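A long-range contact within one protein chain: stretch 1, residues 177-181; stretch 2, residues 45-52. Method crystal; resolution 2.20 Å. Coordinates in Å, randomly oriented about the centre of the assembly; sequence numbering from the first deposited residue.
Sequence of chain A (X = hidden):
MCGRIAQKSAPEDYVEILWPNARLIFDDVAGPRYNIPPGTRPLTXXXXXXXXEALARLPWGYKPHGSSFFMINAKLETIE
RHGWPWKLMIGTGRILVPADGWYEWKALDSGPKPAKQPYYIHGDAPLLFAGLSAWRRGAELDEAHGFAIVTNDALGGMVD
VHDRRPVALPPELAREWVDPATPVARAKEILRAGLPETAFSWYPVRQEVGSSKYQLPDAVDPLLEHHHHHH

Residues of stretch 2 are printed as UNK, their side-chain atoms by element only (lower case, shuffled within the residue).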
# COMPACT_ATOMS: atom_id res chain seq x y z
N TRP A 177 -13.70 4.37 1.97
CA TRP A 177 -12.43 5.08 1.95
C TRP A 177 -12.20 5.85 0.64
O TRP A 177 -11.82 7.02 0.68
CB TRP A 177 -11.28 4.09 2.20
CG TRP A 177 -9.88 4.66 2.06
CD1 TRP A 177 -9.03 4.49 1.00
CD2 TRP A 177 -9.15 5.43 3.03
NE1 TRP A 177 -7.82 5.10 1.25
CE2 TRP A 177 -7.87 5.68 2.48
CE3 TRP A 177 -9.46 5.92 4.30
CZ2 TRP A 177 -6.90 6.42 3.18
CZ3 TRP A 177 -8.49 6.65 4.99
CH2 TRP A 177 -7.23 6.89 4.42
N VAL A 178 -12.45 5.23 -0.51
CA VAL A 178 -12.23 5.89 -1.79
C VAL A 178 -13.33 6.88 -2.21
O VAL A 178 -13.15 7.68 -3.13
CB VAL A 178 -12.03 4.84 -2.93
CG1 VAL A 178 -13.29 3.99 -3.11
CG2 VAL A 178 -11.70 5.54 -4.25
N ASP A 179 -14.47 6.83 -1.52
CA ASP A 179 -15.63 7.70 -1.78
C ASP A 179 -15.33 9.15 -1.38
O ASP A 179 -15.26 9.48 -0.19
CB ASP A 179 -16.85 7.18 -0.99
CG ASP A 179 -18.18 7.81 -1.42
OD1 ASP A 179 -19.23 7.17 -1.19
OD2 ASP A 179 -18.18 8.93 -1.98
N PRO A 180 -15.17 10.04 -2.37
CA PRO A 180 -14.87 11.45 -2.13
C PRO A 180 -15.87 12.14 -1.19
O PRO A 180 -15.56 13.16 -0.58
CB PRO A 180 -14.86 12.05 -3.53
CG PRO A 180 -15.83 11.20 -4.27
CD PRO A 180 -15.50 9.81 -3.79
N ALA A 181 -17.06 11.55 -1.05
CA ALA A 181 -18.09 12.12 -0.19
C ALA A 181 -17.85 11.87 1.30
O ALA A 181 -18.35 12.61 2.14
CB ALA A 181 -19.45 11.56 -0.59
N UNK A 45 -6.59 1.68 -7.33
CA UNK A 45 -7.99 1.95 -7.59
C UNK A 45 -8.36 3.19 -6.79
O UNK A 45 -7.94 3.34 -5.64
c UNK A 45 -9.07 -2.63 -6.19
c UNK A 45 -8.53 -0.47 -8.04
c UNK A 45 -8.85 0.75 -7.19
se UNK A 45 -9.75 -1.94 -7.84
N UNK A 46 -9.13 4.09 -7.42
CA UNK A 46 -9.52 5.35 -6.78
C UNK A 46 -10.60 6.13 -7.52
O UNK A 46 -11.03 5.75 -8.61
n UNK A 46 -8.37 7.53 -8.83
n UNK A 46 -6.55 6.97 -9.81
c UNK A 46 -8.28 6.24 -6.65
c UNK A 46 -7.72 6.66 -7.97
c UNK A 46 -7.65 7.70 -9.92
c UNK A 46 -6.57 6.32 -8.60
N UNK A 47 -11.00 7.24 -6.92
CA UNK A 47 -12.00 8.13 -7.49
C UNK A 47 -11.49 9.56 -7.30
O UNK A 47 -12.21 10.45 -6.87
n UNK A 47 -18.38 7.75 -6.58
c UNK A 47 -13.34 7.94 -6.76
n UNK A 47 -17.61 6.46 -4.85
c UNK A 47 -17.40 7.07 -6.01
c UNK A 47 -13.79 6.49 -6.77
n UNK A 47 -16.20 7.02 -6.58
c UNK A 47 -15.07 6.29 -5.99
N UNK A 48 -10.22 9.76 -7.65
CA UNK A 48 -9.57 11.06 -7.49
C UNK A 48 -9.98 12.13 -8.50
O UNK A 48 -9.91 13.32 -8.21
c UNK A 48 -7.82 10.46 -5.11
c UNK A 48 -8.05 10.89 -7.55
c UNK A 48 -7.49 9.94 -6.49
c UNK A 48 -5.98 9.78 -6.68
N UNK A 49 -10.41 11.70 -9.68
CA UNK A 49 -10.81 12.65 -10.71
C UNK A 49 -12.31 12.57 -11.00
O UNK A 49 -12.80 11.56 -11.51
c UNK A 49 -10.36 13.52 -13.03
c UNK A 49 -8.53 12.37 -11.72
c UNK A 49 -10.03 12.41 -12.02
N UNK A 50 -13.02 13.65 -10.68
CA UNK A 50 -14.46 13.76 -10.90
C UNK A 50 -15.26 12.60 -10.29
O UNK A 50 -16.22 12.13 -10.89
o UNK A 50 -14.18 15.29 -14.19
c UNK A 50 -14.43 15.22 -12.96
c UNK A 50 -14.75 13.85 -12.40
o UNK A 50 -14.44 16.23 -12.21
N UNK A 51 -14.86 12.16 -9.10
CA UNK A 51 -15.53 11.09 -8.38
C UNK A 51 -15.67 9.79 -9.16
O UNK A 51 -16.33 8.86 -8.71
c UNK A 51 -18.27 13.31 -6.67
c UNK A 51 -16.91 11.56 -7.91
n UNK A 51 -19.30 12.52 -7.00
c UNK A 51 -16.89 12.88 -7.17
o UNK A 51 -18.41 14.33 -5.99
N UNK A 52 -15.05 9.70 -10.33
CA UNK A 52 -15.15 8.51 -11.15
C UNK A 52 -14.30 7.35 -10.65
O UNK A 52 -13.13 7.52 -10.29
c UNK A 52 -14.79 8.84 -12.60

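Position 45 carries an unbranched side chain of three carbons and one selenium, the selenium lying third from the backbone. Its end leads away from stretch 1 and nothing there touches it. This is Met45, present as selenomethionine, in a strand that begins earlier in the chain.

Position 46 has one carbon and then a five-membered ring of three carbons and two nitrogens. The ring leads away, so it is mainly the backbone that meets stretch 1: CG2 of Val178 comes to 3.3 Å from CA of position 46. The ring identifies His46. Its ND1 accepts a hydrogen bond from the backbone N of position 48 at 3.1 Å, nearly straight, which ties the ring to the backbone two residues on.

Position 47 is the longest side chain here: three carbons, a nitrogen, then a carbon bearing two more nitrogens. Val178 CG2 packs 3.2 Å from the backbone N of position 47, and Pro180 CD covers one face of the terminal group. That group is a guanidinium, hence Arg47. Val178 CG2 is also 3.4 Å from Arg47 CG, and Pro180 CD is 4.0 Å from Arg47 CZ.

Position 48 has four carbons forked at the second, and reaches nothing on stretch 1; it is Leu48.

Position 49 has one carbon carrying two more, out of reach of stretch 1: Val49, which opens a type I' turn.

Position 50 has two carbons, the second carrying two oxygens, and points away. It is Asp50.

Position 51 has three carbons, the third carrying one oxygen and one nitrogen, and meets the ring of Pro180, so it is Gln51. Its CG lies 3.5 Å from Pro180 CG, and its backbone O accepts Arg47 NE at 2.8 Å and NH1 at 3.2 Å.

Position 52 bears a single carbon, directed away: Ala52, whose N closes the turn on Val49 O at 3.1 Å.

The contact works by packing, with no hydrogen bond between the stretches. Val178, at the end of its helix, sets a methyl against the backbone of His46 and Arg47. Asp179 then leaves helical geometry, and Pro180 follows with its ring against Arg47 and Gln51. The arginine is held from its own side: the turn brings Gln51 O round to its NE and NH1, leaving a guanidinium face for the proline. Charge adds a long salt bridge, Asp179 OD2 to Arg47 NH2 at 3.8 Å, with the oxygen well out of the guanidinium plane and no N-H aimed at it. The rule to read here is that a side chain braced within its own stretch also serves as a packing surface for the other.

Stretch 2 45-52: MHRLVDQA
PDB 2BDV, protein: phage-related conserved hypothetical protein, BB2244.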